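Local coordinates for protein aminoglycoside phosphotransferase (Alicyclobacillus acidocaldarius subsp. acidocaldarius, PDB 4PDY) that probably transfers a phosphoryl group to a small-molecule acceptor and has a protein-kinase-like fold, at residues A65-I69 / F141-W145; A128-Q133 / H280-V284. The contacts are given in a common frame with arbitrary orientation. Numbering follows the deposited sequence.

Interaction 1 (A65-I69 / F141-W145); sequences AHCRI and FRTDW. With SCN (thiocyanate ion), chain H.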
# COMPACT_ATOMS: atom_id res chain seq x y z
N ALA A 65 9.14 -5.41 20.12
CA ALA A 65 10.43 -5.15 19.46
C ALA A 65 10.25 -4.47 18.10
O ALA A 65 11.03 -3.60 17.71
CB ALA A 65 11.21 -6.44 19.30
N HIS A 66 9.20 -4.87 17.39
CA HIS A 66 8.86 -4.30 16.10
C HIS A 66 8.40 -2.85 16.28
O HIS A 66 8.82 -1.95 15.57
CB HIS A 66 7.82 -5.18 15.42
CG HIS A 66 7.39 -4.73 14.07
ND1 HIS A 66 6.43 -5.40 13.34
CD2 HIS A 66 7.72 -3.64 13.32
CE1 HIS A 66 6.20 -4.76 12.22
NE2 HIS A 66 6.96 -3.68 12.18
N CYS A 67 7.58 -2.62 17.30
CA CYS A 67 7.15 -1.25 17.57
C CYS A 67 8.36 -0.33 17.84
O CYS A 67 8.42 0.79 17.36
CB CYS A 67 6.15 -1.20 18.74
SG CYS A 67 5.32 0.37 18.96
N ARG A 68 9.33 -0.83 18.60
CA ARG A 68 10.53 -0.07 18.88
C ARG A 68 11.34 0.30 17.64
O ARG A 68 11.72 1.47 17.48
CB ARG A 68 11.40 -0.76 19.93
CG ARG A 68 10.73 -0.75 21.29
CD ARG A 68 11.64 -1.31 22.35
NE ARG A 68 10.98 -1.33 23.64
CZ ARG A 68 10.92 -0.32 24.50
NH1 ARG A 68 11.48 0.86 24.23
NH2 ARG A 68 10.26 -0.48 25.64
N ILE A 69 11.62 -0.68 16.76
CA ILE A 69 12.36 -0.33 15.54
C ILE A 69 11.56 0.61 14.64
O ILE A 69 12.14 1.47 13.96
CB ILE A 69 12.90 -1.56 14.79
CG1 ILE A 69 13.94 -1.10 13.76
CG2 ILE A 69 11.78 -2.34 14.13
CD1 ILE A 69 14.62 -2.22 13.00
N PHE A 141 19.30 2.74 6.72
CA PHE A 141 18.85 2.53 8.10
C PHE A 141 18.39 1.09 8.28
O PHE A 141 17.42 0.67 7.64
CB PHE A 141 17.69 3.46 8.49
CG PHE A 141 17.23 3.26 9.92
CD1 PHE A 141 18.00 3.73 10.97
CD2 PHE A 141 16.12 2.50 10.21
CE1 PHE A 141 17.62 3.49 12.28
CE2 PHE A 141 15.73 2.25 11.52
CZ PHE A 141 16.49 2.77 12.56
N ARG A 142 19.10 0.35 9.12
CA ARG A 142 18.74 -1.04 9.46
C ARG A 142 18.30 -1.83 8.24
O ARG A 142 17.27 -2.50 8.22
CB ARG A 142 17.67 -1.07 10.54
CG ARG A 142 18.09 -0.41 11.86
CD ARG A 142 19.15 -1.19 12.62
NE ARG A 142 18.72 -2.57 12.90
CZ ARG A 142 17.98 -2.94 13.96
NH1 ARG A 142 17.57 -2.08 14.88
NH2 ARG A 142 17.66 -4.22 14.12
N THR A 143 19.18 -1.81 7.25
CA THR A 143 18.88 -2.38 5.94
C THR A 143 18.60 -3.89 5.95
O THR A 143 17.78 -4.36 5.16
CB THR A 143 20.03 -2.09 4.95
OG1 THR A 143 20.20 -0.68 4.82
CG2 THR A 143 19.74 -2.67 3.57
N ASP A 144 19.25 -4.62 6.85
CA ASP A 144 19.06 -6.06 6.92
C ASP A 144 17.96 -6.48 7.90
O ASP A 144 17.83 -7.66 8.22
CB ASP A 144 20.39 -6.73 7.30
CG ASP A 144 21.46 -6.57 6.23
OD1 ASP A 144 21.11 -6.32 5.06
OD2 ASP A 144 22.66 -6.70 6.57
N TRP A 145 17.16 -5.53 8.39
CA TRP A 145 16.03 -5.88 9.25
C TRP A 145 14.83 -6.43 8.45
O TRP A 145 14.36 -5.82 7.46
CB TRP A 145 15.56 -4.67 10.04
CG TRP A 145 14.44 -5.02 10.96
CD1 TRP A 145 14.53 -5.62 12.17
CD2 TRP A 145 13.05 -4.78 10.73
NE1 TRP A 145 13.28 -5.77 12.73
CE2 TRP A 145 12.35 -5.28 11.85
CE3 TRP A 145 12.33 -4.18 9.69
CZ2 TRP A 145 10.96 -5.17 11.98
CZ3 TRP A 145 10.93 -4.10 9.82
CH2 TRP A 145 10.28 -4.60 10.94
S SCN H . 9.66 -8.28 15.44
C SCN H . 10.87 -7.41 15.47
N SCN H . 11.80 -6.73 15.49
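Apolar packing on I69 dominates this surface contact. From the helical segment 65-69 its side chain points at the loop 141-145 and, with chi1 and chi2 both t, reaches out fully extended among three residues. I69 CD1 sits over the face of the W145 indole, 3.5 Å from the centroid of the five-membered ring and 14° off the ring normal, a CH-pi contact. On the F141 side, I69 CG1 lies 4.4 Å from F141 CE2, a looser touch, and I69 CD1 packs against one face of the R142 guanidinium, 3.5 Å from R142 NH1. W145 and R142 can both turn to the helix because a type I beta turn runs from R142 to W145, closed by W145 N to R142 O at 3.0 Å.

Helix 64-79 follows the first three strands of the N-terminal lobe and is probably the counterpart of the protein kinase helix C; the loop that meets it leads out of helix 121-137 in the helical part of the chain. Between the aromatic rings, H66 and W145 meet obliquely, planes at 53° and centroids 5.2 Å apart, with H66 CD2 3.6 Å from W145 CH2. Polar contact comes through a thiocyanate, probably from the crystallisation liquor: W145 NE1 donates a hydrogen bond to its N atom at 3.3 Å, while its C atom lies 3.6 Å from H66 N.

Interaction 2 (A128-Q133 / H280-V284); sequences AYTLAQ and HFDAV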
# COMPACT_ATOMS: atom_id res chain seq x y z
N ALA A 128 2.91 10.51 -3.42
CA ALA A 128 4.16 10.09 -4.03
C ALA A 128 5.34 10.85 -3.41
O ALA A 128 6.36 10.28 -3.08
CB ALA A 128 4.10 10.32 -5.52
N TYR A 129 5.20 12.16 -3.26
CA TYR A 129 6.26 12.97 -2.69
C TYR A 129 6.63 12.46 -1.31
O TYR A 129 7.81 12.29 -0.96
CB TYR A 129 5.81 14.45 -2.67
CG TYR A 129 6.87 15.47 -2.35
CD1 TYR A 129 8.07 15.51 -3.06
CD2 TYR A 129 6.63 16.46 -1.40
CE1 TYR A 129 9.02 16.48 -2.78
CE2 TYR A 129 7.58 17.42 -1.12
CZ TYR A 129 8.77 17.43 -1.80
OH TYR A 129 9.71 18.38 -1.53
N THR A 130 5.61 12.27 -0.49
CA THR A 130 5.81 11.81 0.87
C THR A 130 6.48 10.42 0.90
O THR A 130 7.41 10.19 1.69
CB THR A 130 4.47 11.82 1.62
OG1 THR A 130 4.11 13.19 1.87
CG2 THR A 130 4.53 11.03 2.90
N LEU A 131 5.96 9.49 0.10
CA LEU A 131 6.56 8.16 0.04
C LEU A 131 8.04 8.22 -0.38
O LEU A 131 8.88 7.52 0.19
CB LEU A 131 5.77 7.27 -0.91
CG LEU A 131 4.38 6.84 -0.42
CD1 LEU A 131 3.59 6.28 -1.60
CD2 LEU A 131 4.45 5.85 0.73
N ALA A 132 8.34 9.05 -1.36
CA ALA A 132 9.71 9.22 -1.82
C ALA A 132 10.59 9.80 -0.73
O ALA A 132 11.73 9.41 -0.54
CB ALA A 132 9.72 10.09 -3.05
N GLN A 133 10.05 10.78 0.00
CA GLN A 133 10.79 11.38 1.11
C GLN A 133 11.08 10.36 2.19
O GLN A 133 12.17 10.35 2.78
CB GLN A 133 10.03 12.58 1.70
CG GLN A 133 9.99 13.79 0.80
CD GLN A 133 9.23 14.94 1.40
OE1 GLN A 133 8.21 14.72 2.09
NE2 GLN A 133 9.74 16.16 1.22
N HIS A 280 6.90 13.45 -8.73
CA HIS A 280 7.18 13.70 -7.32
C HIS A 280 8.12 12.69 -6.69
O HIS A 280 8.85 13.05 -5.78
CB HIS A 280 5.88 13.89 -6.54
CG HIS A 280 5.22 15.19 -6.88
ND1 HIS A 280 4.46 15.35 -8.01
CD2 HIS A 280 5.28 16.40 -6.29
CE1 HIS A 280 4.09 16.62 -8.11
NE2 HIS A 280 4.55 17.27 -7.06
N PHE A 281 8.16 11.45 -7.18
CA PHE A 281 9.28 10.56 -6.82
C PHE A 281 10.61 11.11 -7.37
O PHE A 281 11.61 11.19 -6.66
CB PHE A 281 9.05 9.11 -7.32
CG PHE A 281 8.23 8.28 -6.37
CD1 PHE A 281 8.86 7.57 -5.35
CD2 PHE A 281 6.86 8.17 -6.51
CE1 PHE A 281 8.12 6.81 -4.46
CE2 PHE A 281 6.11 7.40 -5.63
CZ PHE A 281 6.75 6.70 -4.62
N ASP A 282 10.59 11.52 -8.63
CA ASP A 282 11.79 12.03 -9.30
C ASP A 282 12.35 13.26 -8.61
O ASP A 282 13.56 13.42 -8.55
CB ASP A 282 11.46 12.35 -10.76
CG ASP A 282 12.69 12.49 -11.62
OD1 ASP A 282 13.29 11.46 -12.00
OD2 ASP A 282 13.03 13.63 -11.94
N ALA A 283 11.47 14.11 -8.08
CA ALA A 283 11.89 15.34 -7.38
C ALA A 283 12.76 15.04 -6.16
O ALA A 283 13.67 15.80 -5.83
CB ALA A 283 10.66 16.14 -6.97
N VAL A 284 12.49 13.93 -5.49
CA VAL A 284 13.29 13.53 -4.34
C VAL A 284 14.58 12.83 -4.77
O VAL A 284 15.66 13.13 -4.27
CB VAL A 284 12.46 12.65 -3.38
CG1 VAL A 284 13.30 12.18 -2.21
CG2 VAL A 284 11.24 13.42 -2.89
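F281 loses the most surface here. Its CA-to-CB bond points sideways, but the ring swings back against helix 121-137, with F281 CE2 3.5 Å from A128 CB and F281 CD1 3.5 Å from A132 CB. One ring face covers A128 O, and F281 CZ meets L131 CB at 3.9 Å. Small alanines one turn apart let the backbones approach closely, the short axes coming within 7.9 Å. V284, a turn further on, fits against A132 through CG2 to CB (3.7 Å) and reaches Y129 CE1 (3.8 Å) and Q133 CG (3.9 Å) with the same methyl. Y129 closes the outer side: its CB is 3.9 Å from H280 CB, and H280 O lies near the plane of its ring, 3.7 Å from Y129 CD1. Helix 252-266 lines the inner side, where M256 touches F281. The segments run roughly parallel, crossing at -33°, a helix-helix packing within the helical C-terminal lobe of the kinase-like phosphotransferase fold.

How the interactions relate
From the N terminus, the chain first passes 65-69 on helix 64-79, then traverses the remaining strands of the larger sheet and reaches 128-133 on helix 121-137. The loop just beyond that helix supplies 141-145 and closes interaction 1 after 71 intervening residues. Interaction 2, with 146 mostly helical residues between its own segments, closes when 280-284 meets 128-133. The segments therefore alternate and the two closures cross. Helix 121-137 itself packs on helix 271-284, while the loop after it packs against helix 64-79. The contacts do not touch, their centres being 22 Å apart: interaction 1 ties helix 64-79 to the helical lobe, whereas interaction 2 holds two helices together within that lobe.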